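Local coordinates for protein probable M18-family aminopeptidase 1 (Thermotoga maritima, PDB 2GLF) that probably acts as a zinc-dependent aminopeptidase of the M18 family, removing residues from the N-termini of peptides, and here carries manganese, at residues A[19-33]-A[245-259]. Residues are numbered along the deposited sequence; the frame is centred on the assembly and turned at random.
Sequences FSKEYMEFMSKAKTE and AYGQDDRICAYTALR. With MN (manganese (II) ion), chain F; MN (manganese (II) ion), chain E.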
loop_
_atom_site.group_PDB
_atom_site.type_symbol
_atom_site.label_atom_id
_atom_site.label_comp_id
_atom_site.label_asym_id
_atom_site.label_seq_id
_atom_site.Cartn_x
_atom_site.Cartn_y
_atom_site.Cartn_z
ATOM N N PHE A 19 -36.770 -26.927 -36.496
ATOM C CA PHE A 19 -36.599 -25.486 -36.414
ATOM C C PHE A 19 -35.177 -25.053 -36.076
ATOM O O PHE A 19 -34.724 -23.994 -36.527
ATOM C CB PHE A 19 -37.557 -24.889 -35.383
ATOM C CG PHE A 19 -37.655 -23.396 -35.464
ATOM C CD1 PHE A 19 -38.331 -22.791 -36.518
ATOM C CD2 PHE A 19 -37.016 -22.592 -34.531
ATOM C CE1 PHE A 19 -38.366 -21.407 -36.646
ATOM C CE2 PHE A 19 -37.044 -21.209 -34.647
ATOM C CZ PHE A 19 -37.720 -20.613 -35.709
ATOM N N SER A 20 -34.475 -25.856 -35.277
ATOM C CA SER A 20 -33.104 -25.523 -34.901
ATOM C C SER A 20 -32.199 -25.779 -36.097
ATOM O O SER A 20 -31.214 -25.065 -36.315
ATOM C CB SER A 20 -32.644 -26.365 -33.709
ATOM O OG SER A 20 -32.494 -27.728 -34.070
ATOM N N LYS A 21 -32.535 -26.802 -36.876
ATOM C CA LYS A 21 -31.741 -27.109 -38.050
ATOM C C LYS A 21 -31.856 -25.964 -39.054
ATOM O O LYS A 21 -30.882 -25.614 -39.726
ATOM C CB LYS A 21 -32.195 -28.427 -38.680
ATOM C CG LYS A 21 -31.555 -29.649 -38.046
ATOM C CD LYS A 21 -31.694 -30.875 -38.934
ATOM C CE LYS A 21 -30.728 -31.994 -38.530
ATOM N NZ LYS A 21 -30.969 -32.513 -37.155
ATOM N N GLU A 22 -33.044 -25.373 -39.140
ATOM C CA GLU A 22 -33.289 -24.266 -40.051
ATOM C C GLU A 22 -32.558 -23.010 -39.570
ATOM O O GLU A 22 -32.019 -22.237 -40.375
ATOM C CB GLU A 22 -34.790 -24.016 -40.149
ATOM C CG GLU A 22 -35.535 -25.158 -40.822
ATOM C CD GLU A 22 -37.011 -25.198 -40.476
ATOM O OE1 GLU A 22 -37.730 -26.032 -41.067
ATOM O OE2 GLU A 22 -37.455 -24.408 -39.613
ATOM N N TYR A 23 -32.532 -22.825 -38.251
ATOM C CA TYR A 23 -31.871 -21.680 -37.633
ATOM C C TYR A 23 -30.368 -21.742 -37.878
ATOM O O TYR A 23 -29.757 -20.758 -38.284
ATOM C CB TYR A 23 -32.163 -21.667 -36.123
ATOM C CG TYR A 23 -31.313 -20.709 -35.306
ATOM C CD1 TYR A 23 -31.413 -19.326 -35.474
ATOM C CD2 TYR A 23 -30.393 -21.190 -34.370
ATOM C CE1 TYR A 23 -30.616 -18.449 -34.729
ATOM C CE2 TYR A 23 -29.593 -20.321 -33.627
ATOM C CZ TYR A 23 -29.708 -18.955 -33.811
ATOM O OH TYR A 23 -28.909 -18.105 -33.086
HETATM N N MSE A 24 -29.780 -22.909 -37.636
HETATM C CA MSE A 24 -28.346 -23.089 -37.823
HETATM C C MSE A 24 -27.870 -22.852 -39.259
HETATM O O MSE A 24 -26.765 -22.355 -39.465
HETATM C CB MSE A 24 -27.925 -24.474 -37.333
HETATM C CG MSE A 24 -28.075 -24.631 -35.825
HETATM SE SE MSE A 24 -27.335 -26.268 -35.078
HETATM C CE MSE A 24 -28.989 -27.269 -34.853
ATOM N N GLU A 25 -28.690 -23.197 -40.250
ATOM C CA GLU A 25 -28.310 -22.963 -41.644
ATOM C C GLU A 25 -28.151 -21.455 -41.843
ATOM O O GLU A 25 -27.122 -20.980 -42.319
ATOM C CB GLU A 25 -29.385 -23.499 -42.595
ATOM C CG GLU A 25 -29.485 -25.014 -42.626
ATOM C CD GLU A 25 -28.236 -25.675 -43.186
ATOM O OE1 GLU A 25 -28.156 -26.924 -43.157
ATOM O OE2 GLU A 25 -27.335 -24.949 -43.661
ATOM N N PHE A 26 -29.186 -20.713 -41.470
ATOM C CA PHE A 26 -29.183 -19.263 -41.572
ATOM C C PHE A 26 -27.936 -18.716 -40.884
ATOM O O PHE A 26 -27.225 -17.879 -41.433
ATOM C CB PHE A 26 -30.427 -18.706 -40.878
ATOM C CG PHE A 26 -30.515 -17.206 -40.886
ATOM C CD1 PHE A 26 -30.692 -16.510 -42.075
ATOM C CD2 PHE A 26 -30.448 -16.490 -39.694
ATOM C CE1 PHE A 26 -30.805 -15.119 -42.079
ATOM C CE2 PHE A 26 -30.559 -15.099 -39.681
ATOM C CZ PHE A 26 -30.738 -14.411 -40.881
HETATM N N MSE A 27 -27.678 -19.215 -39.677
HETATM C CA MSE A 27 -26.544 -18.780 -38.870
HETATM C C MSE A 27 -25.179 -18.995 -39.517
HETATM O O MSE A 27 -24.256 -18.202 -39.320
HETATM C CB MSE A 27 -26.592 -19.476 -37.509
HETATM C CG MSE A 27 -26.320 -18.551 -36.331
HETATM SE SE MSE A 27 -27.362 -16.897 -36.366
HETATM C CE MSE A 27 -28.992 -17.589 -37.112
ATOM N N SER A 28 -25.038 -20.065 -40.288
ATOM C CA SER A 28 -23.765 -20.331 -40.949
ATOM C C SER A 28 -23.552 -19.344 -42.089
ATOM O O SER A 28 -22.464 -19.265 -42.642
ATOM C CB SER A 28 -23.727 -21.750 -41.519
ATOM O OG SER A 28 -24.359 -21.798 -42.788
ATOM N N LYS A 29 -24.589 -18.595 -42.444
ATOM C CA LYS A 29 -24.478 -17.638 -43.537
ATOM C C LYS A 29 -24.491 -16.179 -43.067
ATOM O O LYS A 29 -24.107 -15.280 -43.815
ATOM C CB LYS A 29 -25.611 -17.874 -44.547
ATOM C CG LYS A 29 -25.696 -19.309 -45.063
ATOM C CD LYS A 29 -26.851 -19.509 -46.039
ATOM C CE LYS A 29 -26.611 -18.775 -47.354
ATOM N NZ LYS A 29 -27.766 -18.885 -48.302
ATOM N N ALA A 30 -24.907 -15.948 -41.825
ATOM C CA ALA A 30 -24.982 -14.594 -41.289
ATOM C C ALA A 30 -23.947 -14.269 -40.199
ATOM O O ALA A 30 -24.279 -14.215 -39.012
ATOM C CB ALA A 30 -26.396 -14.341 -40.758
ATOM N N LYS A 31 -22.699 -14.037 -40.600
ATOM C CA LYS A 31 -21.644 -13.714 -39.640
ATOM C C LYS A 31 -21.490 -12.210 -39.470
ATOM O O LYS A 31 -21.077 -11.729 -38.411
ATOM C CB LYS A 31 -20.297 -14.289 -40.080
ATOM C CG LYS A 31 -20.166 -15.797 -39.993
ATOM C CD LYS A 31 -20.739 -16.476 -41.214
ATOM C CE LYS A 31 -20.078 -17.827 -41.439
ATOM N NZ LYS A 31 -18.611 -17.694 -41.684
ATOM N N THR A 32 -21.816 -11.469 -40.521
ATOM C CA THR A 32 -21.703 -10.018 -40.485
ATOM C C THR A 32 -23.060 -9.417 -40.801
ATOM O O THR A 32 -23.931 -10.113 -41.323
ATOM C CB THR A 32 -20.674 -9.539 -41.509
ATOM O OG1 THR A 32 -21.168 -9.772 -42.832
ATOM C CG2 THR A 32 -19.373 -10.309 -41.332
ATOM N N GLU A 33 -23.246 -8.134 -40.491
ATOM C CA GLU A 33 -24.531 -7.489 -40.738
ATOM C C GLU A 33 -24.847 -7.375 -42.226
ATOM O O GLU A 33 -26.003 -7.458 -42.625
ATOM C CB GLU A 33 -24.598 -6.105 -40.067
ATOM C CG GLU A 33 -23.779 -5.017 -40.730
ATOM C CD GLU A 33 -22.291 -5.197 -40.529
ATOM O OE1 GLU A 33 -21.511 -4.419 -41.125
ATOM O OE2 GLU A 33 -21.898 -6.110 -39.770
ATOM N N ALA A 245 -23.017 -21.133 -31.176
ATOM C CA ALA A 245 -22.679 -20.414 -32.395
ATOM C C ALA A 245 -22.272 -18.982 -32.117
ATOM O O ALA A 245 -22.617 -18.407 -31.080
ATOM C CB ALA A 245 -23.852 -20.432 -33.358
ATOM N N TYR A 246 -21.538 -18.410 -33.060
ATOM C CA TYR A 246 -21.097 -17.036 -32.939
ATOM C C TYR A 246 -22.168 -16.078 -33.416
ATOM O O TYR A 246 -22.861 -16.339 -34.401
ATOM C CB TYR A 246 -19.844 -16.798 -33.776
ATOM C CG TYR A 246 -19.603 -15.339 -34.081
ATOM C CD1 TYR A 246 -19.072 -14.487 -33.120
ATOM C CD2 TYR A 246 -19.949 -14.804 -35.317
ATOM C CE1 TYR A 246 -18.890 -13.143 -33.378
ATOM C CE2 TYR A 246 -19.775 -13.459 -35.587
ATOM C CZ TYR A 246 -19.242 -12.631 -34.611
ATOM O OH TYR A 246 -19.041 -11.291 -34.877
ATOM N N GLY A 247 -22.290 -14.962 -32.708
ATOM C CA GLY A 247 -23.234 -13.935 -33.091
ATOM C C GLY A 247 -24.670 -14.238 -32.777
ATOM O O GLY A 247 -25.569 -13.589 -33.317
ATOM N N GLN A 248 -24.909 -15.221 -31.921
ATOM C CA GLN A 248 -26.281 -15.527 -31.568
ATOM C C GLN A 248 -26.871 -14.303 -30.896
ATOM O O GLN A 248 -28.094 -14.156 -30.824
ATOM C CB GLN A 248 -26.358 -16.734 -30.639
ATOM C CG GLN A 248 -26.420 -18.038 -31.400
ATOM C CD GLN A 248 -26.618 -19.227 -30.499
ATOM O OE1 GLN A 248 -25.734 -19.585 -29.720
ATOM N NE2 GLN A 248 -27.789 -19.849 -30.595
ATOM N N ASP A 249 -26.000 -13.414 -30.417
ATOM C CA ASP A 249 -26.478 -12.202 -29.776
ATOM C C ASP A 249 -27.283 -11.424 -30.799
ATOM O O ASP A 249 -26.750 -10.655 -31.602
ATOM C CB ASP A 249 -25.345 -11.325 -29.259
ATOM C CG ASP A 249 -25.860 -10.143 -28.423
ATOM O OD1 ASP A 249 -26.921 -9.573 -28.762
ATOM O OD2 ASP A 249 -25.193 -9.764 -27.435
ATOM N N ASP A 250 -28.581 -11.697 -30.750
ATOM C CA ASP A 250 -29.619 -11.101 -31.564
ATOM C C ASP A 250 -29.900 -11.580 -32.966
ATOM O O ASP A 250 -30.936 -11.226 -33.526
ATOM C CB ASP A 250 -29.498 -9.595 -31.560
ATOM C CG ASP A 250 -30.801 -8.951 -31.204
ATOM O OD1 ASP A 250 -31.459 -9.471 -30.277
ATOM O OD2 ASP A 250 -31.174 -7.948 -31.840
ATOM N N ARG A 251 -29.012 -12.364 -33.561
ATOM C CA ARG A 251 -29.351 -12.872 -34.885
ATOM C C ARG A 251 -30.327 -14.000 -34.570
ATOM O O ARG A 251 -31.069 -14.462 -35.435
ATOM C CB ARG A 251 -28.119 -13.393 -35.641
ATOM C CG ARG A 251 -27.079 -12.312 -35.883
ATOM C CD ARG A 251 -26.282 -12.520 -37.154
ATOM N NE ARG A 251 -25.471 -11.337 -37.426
ATOM C CZ ARG A 251 -24.212 -11.180 -37.035
ATOM N NH1 ARG A 251 -23.603 -12.138 -36.357
ATOM N NH2 ARG A 251 -23.569 -10.053 -37.302
ATOM N N ILE A 252 -30.333 -14.417 -33.303
ATOM C CA ILE A 252 -31.231 -15.465 -32.856
ATOM C C ILE A 252 -32.612 -14.845 -32.736
ATOM O O ILE A 252 -33.622 -15.518 -32.903
ATOM C CB ILE A 252 -30.820 -16.039 -31.484
ATOM C CG1 ILE A 252 -31.593 -17.338 -31.223
ATOM C CG2 ILE A 252 -31.121 -15.035 -30.381
ATOM C CD1 ILE A 252 -31.088 -18.126 -30.032
ATOM N N CYS A 253 -32.652 -13.554 -32.437
ATOM C CA CYS A 253 -33.921 -12.862 -32.333
ATOM C C CYS A 253 -34.335 -12.380 -33.705
ATOM O O CYS A 253 -35.521 -12.233 -33.990
ATOM C CB CYS A 253 -33.809 -11.685 -31.381
ATOM S SG CYS A 253 -33.974 -12.208 -29.699
ATOM N N ALA A 254 -33.344 -12.143 -34.556
ATOM C CA ALA A 254 -33.603 -11.695 -35.913
ATOM C C ALA A 254 -34.238 -12.835 -36.695
ATOM O O ALA A 254 -35.191 -12.634 -37.443
ATOM C CB ALA A 254 -32.310 -11.270 -36.576
ATOM N N TYR A 255 -33.716 -14.040 -36.505
ATOM C CA TYR A 255 -34.240 -15.195 -37.218
ATOM C C TYR A 255 -35.626 -15.597 -36.747
ATOM O O TYR A 255 -36.506 -15.857 -37.565
ATOM C CB TYR A 255 -33.304 -16.393 -37.079
ATOM C CG TYR A 255 -33.707 -17.547 -37.960
ATOM C CD1 TYR A 255 -33.575 -17.466 -39.345
ATOM C CD2 TYR A 255 -34.247 -18.711 -37.413
ATOM C CE1 TYR A 255 -33.969 -18.517 -40.174
ATOM C CE2 TYR A 255 -34.649 -19.772 -38.232
ATOM C CZ TYR A 255 -34.507 -19.666 -39.612
ATOM O OH TYR A 255 -34.905 -20.704 -40.427
ATOM N N THR A 256 -35.817 -15.662 -35.432
ATOM C CA THR A 256 -37.113 -16.041 -34.878
ATOM C C THR A 256 -38.205 -15.056 -35.283
ATOM O O THR A 256 -39.335 -15.457 -35.538
ATOM C CB THR A 256 -37.076 -16.143 -33.332
ATOM O OG1 THR A 256 -36.415 -14.993 -32.783
ATOM C CG2 THR A 256 -36.360 -17.412 -32.902
ATOM N N ALA A 257 -37.866 -13.771 -35.343
ATOM C CA ALA A 257 -38.835 -12.755 -35.735
ATOM C C ALA A 257 -39.115 -12.851 -37.234
ATOM O O ALA A 257 -40.250 -12.688 -37.673
ATOM C CB ALA A 257 -38.317 -11.372 -35.387
ATOM N N LEU A 258 -38.075 -13.113 -38.019
ATOM C CA LEU A 258 -38.230 -13.248 -39.459
ATOM C C LEU A 258 -39.204 -14.394 -39.728
ATOM O O LEU A 258 -40.158 -14.250 -40.495
ATOM C CB LEU A 258 -36.889 -13.574 -40.112
ATOM C CG LEU A 258 -36.660 -13.143 -41.563
ATOM C CD1 LEU A 258 -35.666 -14.096 -42.187
ATOM C CD2 LEU A 258 -37.953 -13.150 -42.355
ATOM N N ARG A 259 -38.962 -15.534 -39.089
ATOM C CA ARG A 259 -39.819 -16.696 -39.270
ATOM C C ARG A 259 -41.242 -16.442 -38.787
ATOM O O ARG A 259 -42.197 -16.964 -39.359
ATOM C CB ARG A 259 -39.223 -17.916 -38.557
ATOM C CG ARG A 259 -37.950 -18.451 -39.216
ATOM C CD ARG A 259 -38.235 -19.009 -40.606
ATOM N NE ARG A 259 -39.120 -20.159 -40.513
ATOM C CZ ARG A 259 -38.758 -21.335 -40.012
ATOM N NH1 ARG A 259 -37.521 -21.514 -39.571
ATOM N NH2 ARG A 259 -39.642 -22.315 -39.914
HETATM MN MN MN F . -24.717 -7.400 -27.366
HETATM MN MN MN E . -27.977 -7.631 -28.071
HETATM O O HOH W 1 -20.800 -9.372 -36.859
HETATM O O HOH W 2 -28.070 -8.865 -26.062
#
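Y255 packs against helix 19-29 as a knob among F19, E22, Y23 and F26; an aromatic cluster forms the middle of the contact. With CG anti to the backbone N (chi1 -172°), its ring reaches the neighbouring helix. The F26 ring lies nearly parallel to it but slid along, barely overlapping; Y255 CD1 sits over one F26 face, 3.3 Å from F26 CD2. Y23 meets Y255 obliquely, planes 52° apart, and Y23 CZ packs on I252 CG1 at 3.6 Å. F19 completes the cluster, its ring edge turned to the methyl of T256. Replacing Y255 with an alanine is likely to open a gap between F26 and Y23 and cost R259 its hydroxyl partner.

At one end R259 NH1 donates to E22 OE2 at 2.9 Å in a salt bridge, arriving from above the carboxylate plane, and also to Y255 OH; F19 CE1 lies over one guanidinium face.

At the other end R251 runs past selenomethionine M27, whose SE lies 3.7 Å from R251 CB, and lays a guanidinium face against the backbone of 30-32. One water donates to K31 O and Y246 OH and accepts from R251 NH2 at 2.9 Å; Y246 OH also hydrogen-bonds P96 O.

Helix 248-259, with D249 close to its start, crosses helix 19-29 at 122°, axes 10.6 Å apart. D249 OD1 binds the manganese of chain E (2.3 Å), shared with H92, D326 and a water, and D249 OD2 that of chain F (2.4 Å), shared with E279 and H425: a dinuclear centre, consistent with the two-zinc site expected of M18 aminopeptidases.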